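Local coordinates for protein glycerol-3-phosphate dehydrogenase [NAD(P)+] (Coxiella burnetii, PDB 3K96) that probably catalyses the NAD(P)H-dependent reduction of dihydroxyacetone phosphate to sn-glycerol 3-phosphate, the key precursor for phospholipid synthesis, at residues T174-A179 / F198-N203. Residues are numbered along the deposited sequence; the frame is centred on the assembly and turned at random.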
ATOM      1  N   THR A 174       4.673   2.510  15.928  1.00 30.65           N
ATOM      2  CA  THR A 174       5.016   1.393  15.087  1.00 29.92           C
ATOM      3  C   THR A 174       4.195   0.197  15.488  1.00 30.73           C
ATOM      4  O   THR A 174       3.880   0.021  16.686  1.00 30.35           O
ATOM      5  CB  THR A 174       6.507   1.057  15.264  1.00 31.22           C
ATOM      6  OG1 THR A 174       7.288   2.184  14.831  1.00 34.37           O
ATOM      7  CG2 THR A 174       6.905  -0.187  14.461  1.00 27.50           C
ATOM      8  N   ALA A 175       3.827  -0.622  14.494  1.00 29.56           N
ATOM      9  CA  ALA A 175       3.062  -1.844  14.757  1.00 28.66           C
ATOM     10  C   ALA A 175       3.663  -2.986  13.956  1.00 28.35           C
ATOM     11  O   ALA A 175       3.942  -2.830  12.775  1.00 27.48           O
ATOM     12  CB  ALA A 175       1.589  -1.637  14.417  1.00 28.47           C
ATOM     13  N   VAL A 176       3.899  -4.128  14.616  1.00 27.59           N
ATOM     14  CA  VAL A 176       4.461  -5.306  13.973  1.00 26.45           C
ATOM     15  C   VAL A 176       3.706  -6.554  14.413  1.00 27.61           C
ATOM     16  O   VAL A 176       2.989  -6.546  15.417  1.00 27.07           O
ATOM     17  CB  VAL A 176       5.952  -5.517  14.289  1.00 27.53           C
ATOM     18  CG1 VAL A 176       6.813  -4.394  13.701  1.00 27.39           C
ATOM     19  CG2 VAL A 176       6.166  -5.655  15.825  1.00 25.17           C
ATOM     20  N   SER A 177       3.836  -7.622  13.634  1.00 28.59           N
ATOM     21  CA  SER A 177       3.202  -8.888  13.986  1.00 30.38           C
ATOM     22  C   SER A 177       4.242  -9.786  14.642  1.00 29.70           C
ATOM     23  O   SER A 177       5.433  -9.654  14.395  1.00 28.18           O
ATOM     24  CB  SER A 177       2.644  -9.598  12.750  1.00 31.13           C
ATOM     25  OG  SER A 177       1.628  -8.832  12.109  1.00 36.61           O
ATOM     26  N   LEU A 178       3.772 -10.691  15.481  1.00 30.01           N
ATOM     27  CA  LEU A 178       4.643 -11.672  16.105  1.00 29.74           C
ATOM     28  C   LEU A 178       3.943 -13.032  16.056  1.00 28.88           C
ATOM     29  O   LEU A 178       2.860 -13.209  16.623  1.00 29.56           O
ATOM     30  CB  LEU A 178       4.996 -11.257  17.518  1.00 30.41           C
ATOM     31  CG  LEU A 178       6.052 -12.100  18.210  1.00 32.72           C
ATOM     32  CD1 LEU A 178       6.775 -11.263  19.275  1.00 35.73           C
ATOM     33  CD2 LEU A 178       5.462 -13.381  18.792  1.00 32.06           C
ATOM     34  N   ALA A 179       4.547 -13.954  15.304  1.00 28.36           N
ATOM     35  CA  ALA A 179       4.055 -15.316  15.137  1.00 27.98           C
ATOM     36  C   ALA A 179       5.016 -16.300  15.772  1.00 27.65           C
ATOM     37  O   ALA A 179       6.235 -16.180  15.627  1.00 28.33           O
ATOM     38  CB  ALA A 179       3.882 -15.655  13.651  1.00 26.48           C
ATOM     39  N   PHE A 198       5.373   1.166  20.513  1.00 37.04           N
ATOM     40  CA  PHE A 198       5.844  -0.012  19.772  1.00 35.46           C
ATOM     41  C   PHE A 198       4.902  -1.131  20.128  1.00 34.96           C
ATOM     42  O   PHE A 198       4.988  -1.718  21.220  1.00 34.71           O
ATOM     43  CB  PHE A 198       7.284  -0.381  20.134  1.00 35.64           C
ATOM     44  CG  PHE A 198       7.861  -1.458  19.265  1.00 32.79           C
ATOM     45  CD1 PHE A 198       8.432  -1.145  18.045  1.00 32.53           C
ATOM     46  CD2 PHE A 198       7.792  -2.783  19.643  1.00 31.38           C
ATOM     47  CE1 PHE A 198       8.966  -2.137  17.229  1.00 32.45           C
ATOM     48  CE2 PHE A 198       8.325  -3.778  18.841  1.00 33.16           C
ATOM     49  CZ  PHE A 198       8.912  -3.450  17.623  1.00 31.22           C
ATOM     50  N   ARG A 199       3.995  -1.421  19.206  1.00 33.98           N
ATOM     51  CA  ARG A 199       2.948  -2.382  19.453  1.00 34.76           C
ATOM     52  C   ARG A 199       3.141  -3.676  18.673  1.00 34.46           C
ATOM     53  O   ARG A 199       3.461  -3.659  17.484  1.00 33.24           O
ATOM     54  CB  ARG A 199       1.610  -1.726  19.158  1.00 35.32           C
ATOM     55  CG  ARG A 199       1.482  -0.379  19.865  1.00 36.94           C
ATOM     56  CD  ARG A 199       0.116   0.260  19.707  1.00 40.46           C
ATOM     57  NE  ARG A 199      -0.872  -0.356  20.586  1.00 42.03           N
ATOM     58  CZ  ARG A 199      -0.986  -0.082  21.892  1.00 45.38           C
ATOM     59  NH1 ARG A 199      -1.914  -0.688  22.626  1.00 44.62           N
ATOM     60  NH2 ARG A 199      -0.168   0.787  22.475  1.00 46.27           N
ATOM     61  N   VAL A 200       2.937  -4.792  19.371  1.00 34.09           N
ATOM     62  CA  VAL A 200       3.181  -6.122  18.826  1.00 34.32           C
ATOM     63  C   VAL A 200       1.919  -6.923  18.912  1.00 34.71           C
ATOM     64  O   VAL A 200       1.372  -7.111  19.992  1.00 34.94           O
ATOM     65  CB  VAL A 200       4.304  -6.826  19.632  1.00 35.05           C
ATOM     66  CG1 VAL A 200       4.585  -8.194  19.078  1.00 34.60           C
ATOM     67  CG2 VAL A 200       5.553  -5.974  19.621  1.00 34.97           C
ATOM     68  N   TYR A 201       1.451  -7.389  17.765  1.00 35.06           N
ATOM     69  CA  TYR A 201       0.214  -8.128  17.701  1.00 34.92           C
ATOM     70  C   TYR A 201       0.431  -9.605  17.357  1.00 34.60           C
ATOM     71  O   TYR A 201       1.147  -9.931  16.427  1.00 32.77           O
ATOM     72  CB  TYR A 201      -0.717  -7.458  16.695  1.00 35.47           C
ATOM     73  CG  TYR A 201      -1.024  -6.018  17.081  1.00 36.08           C
ATOM     74  CD1 TYR A 201      -1.960  -5.728  18.076  1.00 37.96           C
ATOM     75  CD2 TYR A 201      -0.382  -4.956  16.466  1.00 35.47           C
ATOM     76  CE1 TYR A 201      -2.245  -4.422  18.438  1.00 41.05           C
ATOM     77  CE2 TYR A 201      -0.668  -3.634  16.818  1.00 35.43           C
ATOM     78  CZ  TYR A 201      -1.591  -3.373  17.813  1.00 39.71           C
ATOM     79  OH  TYR A 201      -1.887  -2.068  18.178  1.00 40.70           O
ATOM     80  N   LYS A 202      -0.181 -10.470  18.166  1.00 34.44           N
ATOM     81  CA  LYS A 202      -0.122 -11.903  18.006  1.00 35.49           C
ATOM     82  C   LYS A 202      -0.660 -12.282  16.632  1.00 36.06           C
ATOM     83  O   LYS A 202      -1.643 -11.724  16.160  1.00 35.26           O
ATOM     84  CB  LYS A 202      -0.953 -12.563  19.103  1.00 35.60           C
ATOM     85  CG  LYS A 202      -0.902 -14.082  19.145  1.00 42.42           C
ATOM     86  CD  LYS A 202      -1.700 -14.631  20.350  1.00 47.00           C
ATOM     87  CE  LYS A 202      -1.473 -16.137  20.586  1.00 50.09           C
ATOM     88  NZ  LYS A 202      -2.122 -17.042  19.597  1.00 53.25           N
ATOM     89  N   ASN A 203       0.019 -13.220  16.000  1.00 36.91           N
ATOM     90  CA  ASN A 203      -0.357 -13.728  14.705  1.00 38.32           C
ATOM     91  C   ASN A 203      -0.088 -15.238  14.762  1.00 40.18           C
ATOM     92  O   ASN A 203       0.900 -15.692  15.319  1.00 40.28           O
ATOM     93  CB  ASN A 203       0.408 -12.976  13.604  1.00 38.98           C
ATOM     94  CG  ASN A 203       0.219 -13.569  12.232  1.00 38.03           C
ATOM     95  OD1 ASN A 203       0.346 -14.767  12.051  1.00 42.07           O
ATOM     96  ND2 ASN A 203      -0.015 -12.722  11.244  1.00 41.38           N
TER
HETATM   97  O   HOH W   1      -0.448  -9.492  13.959  1.00 50.55           O
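Strands 174-179 and 198-203 run parallel, the N-to-C directions of the two short segments 38° apart, and Val176 N hydrogen-bonds to Arg199 O and Val176 O to Tyr201 N, both at 2.9 Å. Similar bonds link Arg199 N to Thr174 O and Leu178 N to Tyr201 O. A fifth hydrogen bond, Asn203 N to Leu178 O, is more bent (140° at the hydrogen). On the face carrying Val176, its CG2 lies 3.9 Å from Val200 CG2 and 4.0 Å from Phe198 CZ. With chi1 at -179°, Val200 turns CG1 opposite its backbone N and tightly against Leu178 CB, at 3.5 Å. Helix 183-193 covers Leu178 and Val200, completing a beta-alpha-beta unit at one end of the mixed sheet of the N-terminal, Rossmann-type domain. Phe198 also packs near Trp40, a predicted NADPH-binding residue. On the other face, Ala175 CB meets the Tyr201 ring at its edge, 3.9 Å from CE2. Arg199 bends at chi3, which places NE to donate to Tyr201 OH, in the guanidinium plane; NH2 hydrogen-bonds to Gln196 O. One water joins Ser177 OG to Tyr201 O. Leu264 of helix 264-275 touches Ala175, Ser177 and Tyr201, and Ala238 of the second subunit packs on Ala175.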